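PDB 4TLV: ADP-ribosylating toxin CARDS from Mycoplasma pneumoniae, which transfers ADP-ribose from NAD(+) to target proteins as the main virulence factor of this bacterium, damaging respiratory epithelium and causing vacuoles in mammalian cells. Local coordinates for residues 103-108 with 525-530; 289-294 with 300-305; 545-548 with 553-556. All blocks are in the same frame, centred on the assembly; numbering follows the deposited sequence.

Interaction 1: residues 103-108 with 525-530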
loop_
_atom_site.group_PDB
_atom_site.type_symbol
_atom_site.label_atom_id
_atom_site.label_comp_id
_atom_site.label_asym_id
_atom_site.label_seq_id
_atom_site.Cartn_x
_atom_site.Cartn_y
_atom_site.Cartn_z
ATOM N N MET A 103 -1.969 1.448 22.884
ATOM C CA MET A 103 -2.688 2.647 23.300
ATOM C C MET A 103 -4.161 2.373 23.603
ATOM O O MET A 103 -4.691 2.883 24.586
ATOM C CB MET A 103 -2.538 3.778 22.273
ATOM C CG MET A 103 -1.107 4.303 22.184
ATOM S SD MET A 103 -0.982 5.781 21.162
ATOM C CE MET A 103 -1.862 5.247 19.699
ATOM N N ARG A 104 -4.829 1.573 22.774
ATOM C CA ARG A 104 -6.239 1.287 23.021
ATOM C C ARG A 104 -6.418 0.416 24.268
ATOM O O ARG A 104 -7.438 0.510 24.943
ATOM C CB ARG A 104 -6.902 0.582 21.836
ATOM C CG ARG A 104 -6.964 1.395 20.542
ATOM C CD ARG A 104 -7.511 2.815 20.730
ATOM N NE ARG A 104 -8.856 2.875 21.325
ATOM C CZ ARG A 104 -9.523 4.010 21.525
ATOM N NH1 ARG A 104 -8.985 5.163 21.165
ATOM N NH2 ARG A 104 -10.732 3.998 22.081
ATOM N N GLN A 105 -5.445 -0.450 24.549
ATOM C CA GLN A 105 -5.537 -1.339 25.711
ATOM C C GLN A 105 -5.001 -0.638 26.955
ATOM O O GLN A 105 -4.950 -1.231 28.028
ATOM C CB GLN A 105 -4.777 -2.660 25.475
ATOM C CG GLN A 105 -5.314 -3.518 24.320
ATOM C CD GLN A 105 -5.005 -5.002 24.489
ATOM O OE1 GLN A 105 -5.414 -5.618 25.476
ATOM N NE2 GLN A 105 -4.296 -5.586 23.521
ATOM N N ARG A 106 -4.576 0.612 26.793
ATOM C CA ARG A 106 -4.075 1.443 27.889
ATOM C C ARG A 106 -2.755 0.955 28.512
ATOM O O ARG A 106 -2.595 0.935 29.735
ATOM C CB ARG A 106 -5.173 1.623 28.955
ATOM C CG ARG A 106 -6.426 2.294 28.393
ATOM C CD ARG A 106 -7.644 2.129 29.303
ATOM N NE ARG A 106 -8.798 2.852 28.772
ATOM C CZ ARG A 106 -8.790 4.153 28.479
ATOM N NH1 ARG A 106 -7.684 4.870 28.665
ATOM N NH2 ARG A 106 -9.884 4.740 28.000
ATOM N N GLN A 107 -1.793 0.601 27.667
ATOM C CA GLN A 107 -0.517 0.079 28.145
ATOM C C GLN A 107 0.617 0.984 27.720
ATOM O O GLN A 107 1.740 0.543 27.481
ATOM C CB GLN A 107 -0.318 -1.353 27.645
ATOM C CG GLN A 107 -1.446 -2.282 28.095
ATOM C CD GLN A 107 -1.458 -3.631 27.385
ATOM O OE1 GLN A 107 -0.539 -3.965 26.642
ATOM N NE2 GLN A 107 -2.506 -4.415 27.623
ATOM N N VAL A 108 0.325 2.269 27.627
ATOM C CA VAL A 108 1.333 3.223 27.208
ATOM C C VAL A 108 1.480 4.351 28.227
ATOM O O VAL A 108 0.498 4.843 28.775
ATOM C CB VAL A 108 0.984 3.828 25.825
ATOM C CG1 VAL A 108 1.835 5.067 25.549
ATOM C CG2 VAL A 108 1.154 2.769 24.716
ATOM N N LYS A 525 -15.838 0.774 15.165
ATOM C CA LYS A 525 -14.367 0.805 15.077
ATOM C C LYS A 525 -13.676 -0.368 15.775
ATOM O O LYS A 525 -13.980 -0.678 16.931
ATOM C CB LYS A 525 -13.834 2.138 15.617
ATOM C CG LYS A 525 -14.404 3.345 14.878
ATOM C CD LYS A 525 -13.638 4.601 15.200
ATOM C CE LYS A 525 -14.113 5.747 14.303
ATOM N NZ LYS A 525 -13.439 7.001 14.701
ATOM N N TRP A 526 -12.721 -0.989 15.076
ATOM C CA TRP A 526 -12.033 -2.179 15.570
ATOM C C TRP A 526 -10.522 -2.058 15.383
ATOM O O TRP A 526 -10.051 -1.318 14.519
ATOM C CB TRP A 526 -12.535 -3.422 14.835
ATOM C CG TRP A 526 -14.001 -3.587 14.931
ATOM C CD1 TRP A 526 -14.949 -3.006 14.134
ATOM C CD2 TRP A 526 -14.708 -4.364 15.899
ATOM N NE1 TRP A 526 -16.206 -3.376 14.550
ATOM C CE2 TRP A 526 -16.087 -4.217 15.629
ATOM C CE3 TRP A 526 -14.312 -5.177 16.967
ATOM C CZ2 TRP A 526 -17.074 -4.857 16.387
ATOM C CZ3 TRP A 526 -15.300 -5.820 17.725
ATOM C CH2 TRP A 526 -16.659 -5.649 17.430
ATOM N N TYR A 527 -9.767 -2.792 16.194
ATOM C CA TYR A 527 -8.316 -2.853 16.014
ATOM C C TYR A 527 -7.800 -4.255 16.293
ATOM O O TYR A 527 -8.473 -5.062 16.946
ATOM C CB TYR A 527 -7.603 -1.818 16.891
ATOM C CG TYR A 527 -7.757 -2.070 18.372
ATOM C CD1 TYR A 527 -8.902 -1.663 19.054
ATOM C CD2 TYR A 527 -6.760 -2.721 19.092
ATOM C CE1 TYR A 527 -9.041 -1.898 20.429
ATOM C CE2 TYR A 527 -6.888 -2.960 20.458
ATOM C CZ TYR A 527 -8.031 -2.547 21.116
ATOM O OH TYR A 527 -8.154 -2.788 22.469
ATOM N N PHE A 528 -6.610 -4.550 15.775
ATOM C CA PHE A 528 -6.024 -5.882 15.885
ATOM C C PHE A 528 -4.960 -5.903 16.978
ATOM O O PHE A 528 -4.276 -4.893 17.202
ATOM C CB PHE A 528 -5.401 -6.293 14.542
ATOM C CG PHE A 528 -6.395 -6.328 13.405
ATOM C CD1 PHE A 528 -6.761 -5.158 12.751
ATOM C CD2 PHE A 528 -6.962 -7.532 13.003
ATOM C CE1 PHE A 528 -7.687 -5.180 11.712
ATOM C CE2 PHE A 528 -7.891 -7.571 11.963
ATOM C CZ PHE A 528 -8.257 -6.395 11.319
ATOM N N SER A 529 -4.837 -7.047 17.652
ATOM C CA SER A 529 -3.887 -7.224 18.762
ATOM C C SER A 529 -3.107 -8.507 18.607
ATOM O O SER A 529 -3.685 -9.559 18.344
ATOM C CB SER A 529 -4.616 -7.306 20.114
ATOM O OG SER A 529 -5.416 -6.167 20.340
ATOM N N ARG A 530 -1.795 -8.431 18.803
ATOM C CA ARG A 530 -0.957 -9.618 18.783
ATOM C C ARG A 530 -0.985 -10.337 20.135
ATOM O O ARG A 530 -0.898 -11.551 20.188
ATOM C CB ARG A 530 0.497 -9.255 18.397
ATOM C CG ARG A 530 0.646 -8.686 16.973
ATOM C CD ARG A 530 2.045 -8.100 16.768
ATOM N NE ARG A 530 3.065 -9.141 16.927
ATOM C CZ ARG A 530 3.521 -9.909 15.941
ATOM N NH1 ARG A 530 3.082 -9.734 14.696
ATOM N NH2 ARG A 530 4.434 -10.836 16.196
#

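Interaction 2: residues 289-294 with 300-305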
loop_
_atom_site.group_PDB
_atom_site.type_symbol
_atom_site.label_atom_id
_atom_site.label_comp_id
_atom_site.label_asym_id
_atom_site.label_seq_id
_atom_site.Cartn_x
_atom_site.Cartn_y
_atom_site.Cartn_z
ATOM N N MET A 289 -9.527 2.251 -26.491
ATOM C CA MET A 289 -9.767 2.910 -25.224
ATOM C C MET A 289 -10.098 1.852 -24.183
ATOM O O MET A 289 -10.934 0.970 -24.412
ATOM C CB MET A 289 -10.931 3.880 -25.338
ATOM C CG MET A 289 -10.632 5.090 -26.205
ATOM S SD MET A 289 -12.121 6.059 -26.449
ATOM C CE MET A 289 -13.051 5.044 -27.583
ATOM N N LEU A 290 -9.439 1.959 -23.036
ATOM C CA LEU A 290 -9.746 1.131 -21.886
ATOM C C LEU A 290 -11.080 1.568 -21.295
ATOM O O LEU A 290 -11.308 2.768 -21.106
ATOM C CB LEU A 290 -8.649 1.307 -20.841
ATOM C CG LEU A 290 -8.756 0.437 -19.597
ATOM C CD1 LEU A 290 -8.564 -1.047 -19.978
ATOM C CD2 LEU A 290 -7.707 0.881 -18.584
ATOM N N GLN A 291 -11.962 0.611 -21.003
ATOM C CA GLN A 291 -13.237 0.938 -20.374
ATOM C C GLN A 291 -13.617 -0.132 -19.353
ATOM O O GLN A 291 -13.103 -1.242 -19.402
ATOM C CB GLN A 291 -14.337 1.087 -21.441
ATOM C CG GLN A 291 -14.104 2.273 -22.361
ATOM C CD GLN A 291 -15.185 2.463 -23.371
ATOM O OE1 GLN A 291 -16.129 1.687 -23.434
ATOM N NE2 GLN A 291 -15.058 3.513 -24.181
ATOM N N ALA A 292 -14.503 0.198 -18.419
ATOM C CA ALA A 292 -14.901 -0.785 -17.406
ATOM C C ALA A 292 -16.310 -0.531 -16.893
ATOM O O ALA A 292 -16.810 0.590 -16.943
ATOM C CB ALA A 292 -13.877 -0.838 -16.240
ATOM N N ASP A 293 -16.959 -1.578 -16.395
ATOM C CA ASP A 293 -18.366 -1.470 -16.012
ATOM C C ASP A 293 -18.569 -2.011 -14.604
ATOM O O ASP A 293 -18.432 -3.204 -14.382
ATOM C CB ASP A 293 -19.244 -2.260 -16.993
ATOM C CG ASP A 293 -20.751 -2.052 -16.744
ATOM O OD1 ASP A 293 -21.138 -1.677 -15.617
ATOM O OD2 ASP A 293 -21.550 -2.250 -17.680
ATOM N N PRO A 294 -18.897 -1.138 -13.643
ATOM C CA PRO A 294 -19.035 -1.618 -12.254
ATOM C C PRO A 294 -20.251 -2.512 -12.043
ATOM O O PRO A 294 -20.352 -3.147 -10.995
ATOM C CB PRO A 294 -19.234 -0.333 -11.441
ATOM C CG PRO A 294 -18.885 0.786 -12.358
ATOM C CD PRO A 294 -19.131 0.307 -13.758
ATOM N N PHE A 300 -12.666 -3.930 -20.443
ATOM C CA PHE A 300 -12.575 -4.283 -21.852
ATOM C C PHE A 300 -12.035 -3.146 -22.697
ATOM O O PHE A 300 -11.855 -2.023 -22.218
ATOM C CB PHE A 300 -13.947 -4.706 -22.367
ATOM C CG PHE A 300 -15.030 -3.762 -21.999
ATOM C CD1 PHE A 300 -15.717 -3.906 -20.807
ATOM C CD2 PHE A 300 -15.357 -2.706 -22.832
ATOM C CE1 PHE A 300 -16.733 -3.010 -20.460
ATOM C CE2 PHE A 300 -16.362 -1.823 -22.492
ATOM C CZ PHE A 300 -17.044 -1.969 -21.303
ATOM N N LEU A 301 -11.805 -3.445 -23.969
ATOM C CA LEU A 301 -11.196 -2.500 -24.896
ATOM C C LEU A 301 -12.173 -2.205 -26.024
ATOM O O LEU A 301 -12.818 -3.113 -26.548
ATOM C CB LEU A 301 -9.923 -3.120 -25.484
ATOM C CG LEU A 301 -8.844 -3.594 -24.516
ATOM C CD1 LEU A 301 -7.925 -4.614 -25.186
ATOM C CD2 LEU A 301 -8.050 -2.407 -24.014
ATOM N N VAL A 302 -12.280 -0.935 -26.389
ATOM C CA VAL A 302 -13.141 -0.507 -27.480
ATOM C C VAL A 302 -12.260 0.174 -28.507
ATOM O O VAL A 302 -11.508 1.098 -28.173
ATOM C CB VAL A 302 -14.216 0.465 -26.974
ATOM C CG1 VAL A 302 -14.994 1.086 -28.137
ATOM C CG2 VAL A 302 -15.146 -0.248 -25.998
ATOM N N GLU A 303 -12.325 -0.284 -29.756
ATOM C CA GLU A 303 -11.426 0.260 -30.773
ATOM C C GLU A 303 -11.814 1.687 -31.148
ATOM O O GLU A 303 -12.997 2.009 -31.256
ATOM C CB GLU A 303 -11.379 -0.625 -32.019
ATOM C CG GLU A 303 -10.420 -0.105 -33.072
ATOM C CD GLU A 303 -10.143 -1.117 -34.176
ATOM O OE1 GLU A 303 -10.760 -2.201 -34.163
ATOM O OE2 GLU A 303 -9.299 -0.823 -35.051
ATOM N N VAL A 304 -10.812 2.535 -31.348
ATOM C CA VAL A 304 -11.038 3.947 -31.650
ATOM C C VAL A 304 -11.526 4.216 -33.076
ATOM O O VAL A 304 -12.620 4.754 -33.271
ATOM C CB VAL A 304 -9.765 4.783 -31.413
ATOM C CG1 VAL A 304 -9.985 6.226 -31.859
ATOM C CG2 VAL A 304 -9.352 4.723 -29.951
ATOM N N ASN A 305 -10.705 3.865 -34.065
ATOM C CA ASN A 305 -10.995 4.185 -35.471
ATOM C C ASN A 305 -10.824 5.669 -35.806
ATOM O O ASN A 305 -11.177 6.119 -36.899
ATOM C CB ASN A 305 -12.399 3.716 -35.870
ATOM C CG ASN A 305 -12.504 2.208 -35.956
ATOM O OD1 ASN A 305 -11.674 1.555 -36.590
ATOM N ND2 ASN A 305 -13.531 1.644 -35.322
#

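Interaction 3: residues 545-548 with 553-556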
loop_
_atom_site.group_PDB
_atom_site.type_symbol
_atom_site.label_atom_id
_atom_site.label_comp_id
_atom_site.label_asym_id
_atom_site.label_seq_id
_atom_site.Cartn_x
_atom_site.Cartn_y
_atom_site.Cartn_z
ATOM N N HIS A 545 -6.069 -11.214 17.843
ATOM C CA HIS A 545 -7.270 -10.841 18.577
ATOM C C HIS A 545 -7.826 -9.550 17.966
ATOM O O HIS A 545 -7.075 -8.735 17.432
ATOM C CB HIS A 545 -6.960 -10.642 20.065
ATOM C CG HIS A 545 -6.566 -11.908 20.763
ATOM N ND1 HIS A 545 -5.738 -11.929 21.865
ATOM C CD2 HIS A 545 -6.861 -13.201 20.489
ATOM C CE1 HIS A 545 -5.554 -13.181 22.252
ATOM N NE2 HIS A 545 -6.226 -13.973 21.435
ATOM N N ILE A 546 -9.141 -9.376 18.035
ATOM C CA ILE A 546 -9.785 -8.175 17.506
ATOM C C ILE A 546 -10.660 -7.558 18.589
ATOM O O ILE A 546 -11.460 -8.251 19.206
ATOM C CB ILE A 546 -10.613 -8.486 16.227
ATOM C CG1 ILE A 546 -9.694 -9.051 15.135
ATOM C CG2 ILE A 546 -11.342 -7.229 15.735
ATOM C CD1 ILE A 546 -10.410 -9.493 13.871
ATOM N N ARG A 547 -10.481 -6.267 18.840
ATOM C CA ARG A 547 -11.231 -5.567 19.880
ATOM C C ARG A 547 -11.873 -4.298 19.336
ATOM O O ARG A 547 -11.373 -3.690 18.390
ATOM C CB ARG A 547 -10.318 -5.203 21.048
ATOM C CG ARG A 547 -9.828 -6.415 21.840
ATOM C CD ARG A 547 -8.994 -6.015 23.053
ATOM N NE ARG A 547 -8.655 -7.196 23.851
ATOM C CZ ARG A 547 -7.619 -7.991 23.614
ATOM N NH1 ARG A 547 -6.799 -7.741 22.595
ATOM N NH2 ARG A 547 -7.398 -9.039 24.396
ATOM N N CYS A 548 -12.967 -3.886 19.961
ATOM C CA CYS A 548 -13.691 -2.692 19.559
ATOM C C CYS A 548 -13.138 -1.470 20.301
ATOM O O CYS A 548 -12.835 -1.546 21.495
ATOM C CB CYS A 548 -15.187 -2.901 19.851
ATOM S SG CYS A 548 -16.226 -1.480 19.555
ATOM N N GLN A 553 -14.312 -4.297 23.872
ATOM C CA GLN A 553 -15.070 -5.531 23.703
ATOM C C GLN A 553 -14.363 -6.394 22.691
ATOM O O GLN A 553 -13.940 -5.890 21.638
ATOM C CB GLN A 553 -16.485 -5.226 23.198
ATOM C CG GLN A 553 -17.294 -4.300 24.104
ATOM C CD GLN A 553 -17.151 -2.816 23.768
ATOM O OE1 GLN A 553 -16.160 -2.368 23.178
ATOM N NE2 GLN A 553 -18.156 -2.045 24.150
ATOM N N GLN A 554 -14.245 -7.688 22.995
ATOM C CA GLN A 554 -13.445 -8.597 22.186
ATOM C C GLN A 554 -14.261 -9.503 21.269
ATOM O O GLN A 554 -15.194 -10.197 21.698
ATOM C CB GLN A 554 -12.513 -9.455 23.056
ATOM C CG GLN A 554 -11.524 -10.258 22.218
ATOM C CD GLN A 554 -10.532 -11.058 23.055
ATOM O OE1 GLN A 554 -10.502 -10.946 24.285
ATOM N NE2 GLN A 554 -9.707 -11.864 22.386
ATOM N N LEU A 555 -13.888 -9.498 19.995
ATOM C CA LEU A 555 -14.533 -10.347 18.996
ATOM C C LEU A 555 -14.142 -11.802 19.205
ATOM O O LEU A 555 -12.956 -12.127 19.283
ATOM C CB LEU A 555 -14.119 -9.905 17.583
ATOM C CG LEU A 555 -14.927 -10.481 16.426
ATOM C CD1 LEU A 555 -16.385 -9.977 16.523
ATOM C CD2 LEU A 555 -14.317 -10.105 15.088
ATOM N N LYS A 556 -15.140 -12.683 19.286
ATOM C CA LYS A 556 -14.896 -14.117 19.348
ATOM C C LYS A 556 -15.961 -14.898 18.584
ATOM O O LYS A 556 -16.958 -14.325 18.138
ATOM C CB LYS A 556 -14.853 -14.603 20.804
ATOM C CG LYS A 556 -13.812 -13.919 21.665
ATOM C CD LYS A 556 -13.622 -14.677 22.981
ATOM C CE LYS A 556 -12.928 -13.818 24.023
ATOM N NZ LYS A 556 -12.856 -14.529 25.335
HETATM O O HOH W 1 -10.253 -11.803 19.403
#

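Interaction 1: residues 103-108 with 525-530
Tyr527, on strand 526-529 of D3, lays its ring against the end of helix 92-104 of the mART domain. Arg104 CB sits over one face of the ring, toward the rim, 3.4 Å from Tyr527 CZ. This is a CH-pi contact, with Arg104 CB 3.7 Å from the centroid of the Tyr527 ring. Arg104 CG follows on, 3.9 Å from Tyr527 CD1. Bends at chi2 and chi3 (-49° and -57°) then carry the guanidinium away from the ring. NH1 bonds to Gln119 OE1, and NH2 bonds to Tyr549 O and to a glycerol. Gln105 CG comes in at the ring edge, 3.5 Å from Tyr527 OH. That hydroxyl is hydrogen-bonded to Asn552 OD1, while Asn552 ND2 bonds to Arg104 O. The helix closes here in a Schellman motif, with Arg106 at positive phi. Two residues along the strand, Ser529 also points its CB toward the helix end. Ser529 OG lies 3.4 Å from Gln105 NE2. Both atoms are hydrogen-bonded to Asp101 OD1, and NE2 also bonds to Asp531 OD1. This contact between the mART domain and D3 is thus apolar over the tyrosine face. Its polar groups bond to residues beyond the two segments, among them Asp101 and Gln119 on the mART side and Asn552, Tyr549 and Asp531 on the D3 side.

Interaction 2: residues 289-294 with 300-305
Met289 pairs with Val302, and Gln291 with Phe300, as two antiparallel hydrogen-bonded pairs. Leu290 and Leu301 form the non-hydrogen-bonded pair between them. All four inward backbone N-H groups find a carbonyl across the strands. Met289 N donates to Val302 O at 2.8 Å. Val302 N returns the bond to Met289 O at 3.1 Å. Gln291 N donates to Phe300 O at 2.9 Å. Phe300 N donates to Gln291 O, also at 2.9 Å, in a nearly straight bond of 169°. Met289 O takes a CA-H...O contact from Leu301 as well. Gln291 O has a second neighbour, since it lies over the centre of the Phe300 ring, 3.9 Å above its plane. A chi1 of 48° puts Phe300 CG between its own backbone N and carbonyl carbon, and this brings the ring back over the partner strand. The Gln291 amide stands steeply to that ring, with the planes 73° apart. Gln291 OE1 meets carbon, 3.4 Å from Val302 CG2. Past the end of the strand, Val304 CG2 lies 4.0 Å from Met289 CG, the two side chains crossing at about a right angle. On the face opposite Gln291 and Phe300, Leu290 CD1 reaches Leu301 CD2 at 4.3 Å. Asp293 OD1 accepts from Gln295 N, an Asx turn, and also bonds to Ser309 OG. Several outward backbone groups are used too: Leu290 bonds with Val277, Ala292 with Gln312 and Leu301 with His401. The two strands make the hairpin 287-293/298-303 of the D2 beta-trefoil. Strand 278-281 flanks 287-293 and strand 401-407 flanks 298-303. Leu290 and Leu301 both pack on Leu279, and Leu290 also touches Leu337 of strand 335-340.

Interaction 3: residues 545-548 with 553-556
Ile546 and Leu555 are joined by a backbone hydrogen bond, Leu555 N to Ile546 O, at 2.8 Å. A second backbone bond runs from Cys548 N to Gln553 O, also 2.8 Å. The two flank a single bridge between Arg547 and Gln554. The bridge is tight enough for Arg547 CA to come within 3.2 Å of Gln553 O, a CA-H...O contact.

Past the bridge the strands part. Ile546 N and Leu555 O are 4.9 Å apart, and a water fills the place of a direct bond. It accepts from Ile546 N and donates to Leu555 O. It also accepts from Gln554 NE2 at 3.0 Å, which ties that side chain into the same link.

The pair belongs to the D3 beta-trefoil. Strand 543-548 turns back through a short loop into strand 554-558. Beyond the bridge, strand 578-583 is a neighbour of both. Strand 526-529 lies on the other side of 543-548.

Among the polar side chains, Gln554 does most of the touching. Its CG stands anti to the backbone N (chi1 -171°), and the extended chain carries the amide across to the other strand. Gln554 NE2 lies over one face of the His545 ring, 3.5 Å from His545 CG, with the amide and ring planes 58° apart. Gln554 OE1 is 3.6 Å from Arg547 NH2, and its CD lies over a face of the guanidinium. Asp531 OD2 takes a hydrogen bond from His545 ND1 and a salt bridge from Arg547 NH1. Gln553 OE1 touches Cys548 CB but is hydrogen-bonded to Asp551 N, while NE2 bonds to Leu498 O.

Between the two segments, the apolar contact is that of Ile546 with Leu555. Their side chains lie side by side and point the same way, with Ile546 CB 4.0 Å from Leu555 CB. Ile582 touches Ile546, and Trp567 touches Leu555.

How the interactions relate
Interactions 1 and 3 are neighbours, with centres about 10 Å apart. Strands 526-529 and 543-548 lie side by side in one D3 sheet. Ser529 N is 2.8 Å from His545 O, and Tyr527 N is 2.9 Å from Arg547 O, both probable hydrogen bonds. Asp531 serves both contacts, through Gln105 in the first and through His545 and Arg547 in the second. Interaction 2 stands apart in D2, its centre about 46 Å from that of interaction 1 and 45 Å from that of interaction 3. Interaction 1 alone joins two domains. None of the segments falls in residues 208-258, assigned to the NAD(+)-binding pocket. The glycerol at Arg104 probably comes from the crystallisation liquor.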